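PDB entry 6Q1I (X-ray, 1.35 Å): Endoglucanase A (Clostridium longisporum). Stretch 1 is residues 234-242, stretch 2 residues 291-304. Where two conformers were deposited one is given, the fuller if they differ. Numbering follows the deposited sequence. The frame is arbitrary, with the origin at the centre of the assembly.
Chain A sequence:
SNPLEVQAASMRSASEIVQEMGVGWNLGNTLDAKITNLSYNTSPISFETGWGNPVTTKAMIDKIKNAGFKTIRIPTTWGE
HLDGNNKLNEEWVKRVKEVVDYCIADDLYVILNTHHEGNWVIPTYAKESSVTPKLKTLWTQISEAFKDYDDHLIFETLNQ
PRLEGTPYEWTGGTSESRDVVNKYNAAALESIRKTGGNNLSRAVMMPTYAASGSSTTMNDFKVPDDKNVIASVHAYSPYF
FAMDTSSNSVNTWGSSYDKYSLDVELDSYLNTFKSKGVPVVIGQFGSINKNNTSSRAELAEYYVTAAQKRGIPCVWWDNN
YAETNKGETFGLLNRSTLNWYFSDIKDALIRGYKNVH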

# COMPACT_ATOMS: atom_id res chain seq x y z
N HIS A 234 -2.41 -6.95 1.67
CA HIS A 234 -2.64 -6.82 0.24
C HIS A 234 -3.37 -8.07 -0.20
O HIS A 234 -3.05 -9.18 0.24
CB HIS A 234 -1.32 -6.65 -0.50
CG HIS A 234 -0.57 -5.43 -0.08
ND1 HIS A 234 0.74 -5.20 -0.42
CD2 HIS A 234 -0.95 -4.38 0.68
CE1 HIS A 234 1.14 -4.06 0.12
NE2 HIS A 234 0.14 -3.54 0.79
N ALA A 235 -4.39 -7.90 -1.05
CA ALA A 235 -5.28 -9.03 -1.36
C ALA A 235 -5.76 -8.89 -2.80
O ALA A 235 -6.85 -8.39 -3.11
CB ALA A 235 -6.45 -9.09 -0.37
N TYR A 236 -4.91 -9.36 -3.72
CA TYR A 236 -5.23 -9.44 -5.14
C TYR A 236 -6.04 -10.71 -5.34
O TYR A 236 -5.56 -11.74 -5.82
CB TYR A 236 -3.95 -9.46 -5.95
CG TYR A 236 -3.16 -8.16 -5.93
CD1 TYR A 236 -2.17 -7.93 -4.97
CD2 TYR A 236 -3.39 -7.18 -6.87
CE1 TYR A 236 -1.45 -6.77 -4.98
CE2 TYR A 236 -2.67 -6.02 -6.89
CZ TYR A 236 -1.70 -5.80 -5.94
OH TYR A 236 -0.97 -4.64 -5.98
N SER A 237 -7.32 -10.62 -4.98
CA SER A 237 -8.15 -11.80 -4.85
C SER A 237 -9.32 -11.78 -5.81
O SER A 237 -9.85 -10.72 -6.13
CB SER A 237 -8.69 -11.88 -3.42
OG SER A 237 -7.60 -11.92 -2.52
N PRO A 238 -9.73 -12.96 -6.31
CA PRO A 238 -9.07 -14.26 -6.12
C PRO A 238 -7.85 -14.36 -7.05
O PRO A 238 -7.92 -13.94 -8.20
CB PRO A 238 -10.17 -15.26 -6.50
CG PRO A 238 -11.01 -14.51 -7.52
CD PRO A 238 -10.95 -13.06 -7.13
N TYR A 239 -6.75 -14.91 -6.51
CA TYR A 239 -5.44 -14.85 -7.16
C TYR A 239 -5.46 -15.32 -8.62
O TYR A 239 -4.86 -14.68 -9.49
CB TYR A 239 -4.46 -15.68 -6.33
CG TYR A 239 -3.12 -15.89 -7.01
CD1 TYR A 239 -2.17 -14.89 -7.00
CD2 TYR A 239 -2.83 -17.07 -7.66
CE1 TYR A 239 -0.95 -15.07 -7.63
CE2 TYR A 239 -1.62 -17.26 -8.29
CZ TYR A 239 -0.69 -16.25 -8.28
OH TYR A 239 0.52 -16.43 -8.90
N PHE A 240 -6.07 -16.47 -8.90
CA PHE A 240 -5.97 -17.01 -10.25
C PHE A 240 -6.66 -16.13 -11.28
O PHE A 240 -6.25 -16.10 -12.45
CB PHE A 240 -6.49 -18.45 -10.29
CG PHE A 240 -5.60 -19.43 -9.58
CD1 PHE A 240 -4.28 -19.59 -9.96
CD2 PHE A 240 -6.09 -20.22 -8.56
CE1 PHE A 240 -3.46 -20.49 -9.32
CE2 PHE A 240 -5.27 -21.12 -7.91
CZ PHE A 240 -3.95 -21.26 -8.30
N PHE A 241 -7.70 -15.40 -10.87
CA PHE A 241 -8.33 -14.42 -11.75
C PHE A 241 -7.54 -13.12 -11.78
O PHE A 241 -7.24 -12.59 -12.86
CB PHE A 241 -9.75 -14.14 -11.26
CG PHE A 241 -10.45 -13.04 -12.03
CD1 PHE A 241 -11.13 -13.32 -13.20
CD2 PHE A 241 -10.38 -11.73 -11.59
CE1 PHE A 241 -11.75 -12.31 -13.91
CE2 PHE A 241 -11.00 -10.71 -12.31
CZ PHE A 241 -11.69 -11.00 -13.47
N ALA A 242 -7.19 -12.61 -10.61
CA ALA A 242 -6.70 -11.24 -10.47
C ALA A 242 -5.26 -11.05 -10.95
O ALA A 242 -4.93 -10.00 -11.49
CB ALA A 242 -6.83 -10.80 -9.01
N ASN A 291 -8.23 -9.02 -21.18
CA ASN A 291 -9.26 -8.75 -22.19
C ASN A 291 -10.62 -9.20 -21.67
O ASN A 291 -11.42 -9.81 -22.39
CB ASN A 291 -8.91 -9.38 -23.54
CG ASN A 291 -9.63 -8.71 -24.70
OD1 ASN A 291 -10.01 -7.54 -24.61
ND2 ASN A 291 -9.81 -9.44 -25.79
N ASN A 292 -10.88 -8.89 -20.40
CA ASN A 292 -12.00 -9.43 -19.66
C ASN A 292 -12.63 -8.36 -18.77
O ASN A 292 -12.91 -8.57 -17.60
CB ASN A 292 -11.57 -10.62 -18.81
CG ASN A 292 -10.47 -10.27 -17.81
OD1 ASN A 292 -9.68 -9.35 -18.01
ND2 ASN A 292 -10.40 -11.05 -16.73
N THR A 293 -12.88 -7.19 -19.37
CA THR A 293 -13.31 -6.02 -18.60
C THR A 293 -14.62 -6.26 -17.86
O THR A 293 -14.79 -5.76 -16.74
CB THR A 293 -13.40 -4.82 -19.54
OG1 THR A 293 -12.13 -4.60 -20.15
CG2 THR A 293 -13.83 -3.56 -18.79
N SER A 294 -15.56 -6.99 -18.46
CA SER A 294 -16.84 -7.22 -17.79
C SER A 294 -16.65 -7.92 -16.45
O SER A 294 -17.24 -7.53 -15.43
CB SER A 294 -17.77 -8.06 -18.68
OG SER A 294 -18.06 -7.41 -19.90
N SER A 295 -15.83 -8.97 -16.43
CA SER A 295 -15.58 -9.70 -15.19
C SER A 295 -14.76 -8.87 -14.22
O SER A 295 -15.02 -8.90 -13.01
CB SER A 295 -14.84 -11.01 -15.48
OG SER A 295 -15.71 -11.98 -16.02
N ARG A 296 -13.77 -8.12 -14.72
CA ARG A 296 -12.98 -7.27 -13.83
C ARG A 296 -13.86 -6.22 -13.16
O ARG A 296 -13.68 -5.91 -11.98
CB ARG A 296 -11.86 -6.59 -14.62
CG ARG A 296 -10.81 -7.55 -15.16
CD ARG A 296 -9.81 -6.80 -16.02
NE ARG A 296 -8.97 -5.91 -15.23
CZ ARG A 296 -8.29 -4.88 -15.73
NH1 ARG A 296 -8.37 -4.61 -17.03
NH2 ARG A 296 -7.53 -4.14 -14.94
N ALA A 297 -14.82 -5.66 -13.90
CA ALA A 297 -15.71 -4.66 -13.33
C ALA A 297 -16.65 -5.29 -12.30
O ALA A 297 -16.93 -4.67 -11.27
CB ALA A 297 -16.51 -3.97 -14.43
N GLU A 298 -17.18 -6.49 -12.58
CA GLU A 298 -18.01 -7.17 -11.59
C GLU A 298 -17.24 -7.39 -10.29
O GLU A 298 -17.75 -7.12 -9.20
CB GLU A 298 -18.50 -8.51 -12.15
CG GLU A 298 -19.64 -8.39 -13.13
CD GLU A 298 -20.35 -9.71 -13.35
OE1 GLU A 298 -20.67 -10.04 -14.52
OE2 GLU A 298 -20.60 -10.43 -12.36
N LEU A 299 -16.00 -7.88 -10.40
CA LEU A 299 -15.19 -8.10 -9.21
C LEU A 299 -14.92 -6.78 -8.48
O LEU A 299 -15.05 -6.71 -7.26
CB LEU A 299 -13.88 -8.78 -9.59
CG LEU A 299 -12.84 -8.88 -8.48
CD1 LEU A 299 -13.36 -9.69 -7.30
CD2 LEU A 299 -11.55 -9.49 -9.01
N ALA A 300 -14.56 -5.74 -9.23
CA ALA A 300 -14.26 -4.45 -8.61
C ALA A 300 -15.43 -3.94 -7.78
O ALA A 300 -15.25 -3.51 -6.63
CB ALA A 300 -13.90 -3.43 -9.70
N GLU A 301 -16.64 -3.97 -8.33
CA GLU A 301 -17.78 -3.47 -7.59
C GLU A 301 -18.06 -4.33 -6.37
O GLU A 301 -18.28 -3.81 -5.26
CB GLU A 301 -19.04 -3.39 -8.45
CG GLU A 301 -20.20 -2.81 -7.64
CD GLU A 301 -21.53 -2.78 -8.35
OE1 GLU A 301 -21.58 -3.09 -9.56
OE2 GLU A 301 -22.53 -2.42 -7.69
N TYR A 302 -18.06 -5.65 -6.54
CA TYR A 302 -18.40 -6.52 -5.43
C TYR A 302 -17.37 -6.40 -4.32
O TYR A 302 -17.72 -6.33 -3.13
CB TYR A 302 -18.51 -7.97 -5.90
CG TYR A 302 -19.17 -8.83 -4.85
CD1 TYR A 302 -20.55 -9.01 -4.86
CD2 TYR A 302 -18.44 -9.43 -3.84
CE1 TYR A 302 -21.17 -9.76 -3.90
CE2 TYR A 302 -19.06 -10.20 -2.87
CZ TYR A 302 -20.43 -10.35 -2.91
OH TYR A 302 -21.09 -11.10 -1.97
N TYR A 303 -16.09 -6.36 -4.69
CA TYR A 303 -15.01 -6.25 -3.72
C TYR A 303 -15.15 -4.99 -2.88
O TYR A 303 -15.11 -5.05 -1.65
CB TYR A 303 -13.69 -6.29 -4.48
CG TYR A 303 -12.42 -6.54 -3.69
CD1 TYR A 303 -12.05 -5.73 -2.62
CD2 TYR A 303 -11.55 -7.55 -4.07
CE1 TYR A 303 -10.87 -5.95 -1.93
CE2 TYR A 303 -10.35 -7.77 -3.39
CZ TYR A 303 -10.03 -6.97 -2.32
OH TYR A 303 -8.85 -7.16 -1.62
N VAL A 304 -15.32 -3.84 -3.53
CA VAL A 304 -15.42 -2.59 -2.78
C VAL A 304 -16.67 -2.58 -1.90
O VAL A 304 -16.62 -2.15 -0.75
CB VAL A 304 -15.38 -1.37 -3.72
CG1 VAL A 304 -15.60 -0.10 -2.94
CG2 VAL A 304 -14.04 -1.31 -4.45
O HOH W 1 -8.25 -10.43 -14.75

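Asn292 occupies the N-cap position of the helix that begins at Thr293; its CA-to-CB bond points toward stretch 1, chi1 is in the p well, and the side chain makes no capping bond. Its ND2 lies 3.4 Å from CE1 of Phe241 and also donates to a water, 3.0 Å away, which in turn donates to Phe241 O at 3.0 Å; the amide thus reaches both the ring and, through the water, the backbone of the same residue. Ser295, Arg296 and Leu299, over the first two turns, also contact the Phe241 ring. Ser295 places CB 3.7 Å from Phe241 CE1, while the backbone N of Arg296 lies at the ring edge, 3.8 Å from Phe241 CZ, and its aliphatic CG is 3.9 Å from Phe241 CZ. Leu299, a turn beyond Ser295, supplies the main apolar contact: its CD2 packs 3.6 Å from Phe241 CE2 and 4.1 Å from Pro238 CD. Phe241 suits this buried site, its t rotamer extending a flat, apolar ring to the helix. Tyr303, another turn on, combines packing with polarity. Its ring edge faces the backbone of Ser237, with CE2 4.1 Å from Ser237 O, and its hydroxyl OH donates a 2.8 Å hydrogen bond to Ala235 O, the sole direct hydrogen bond between the stretches.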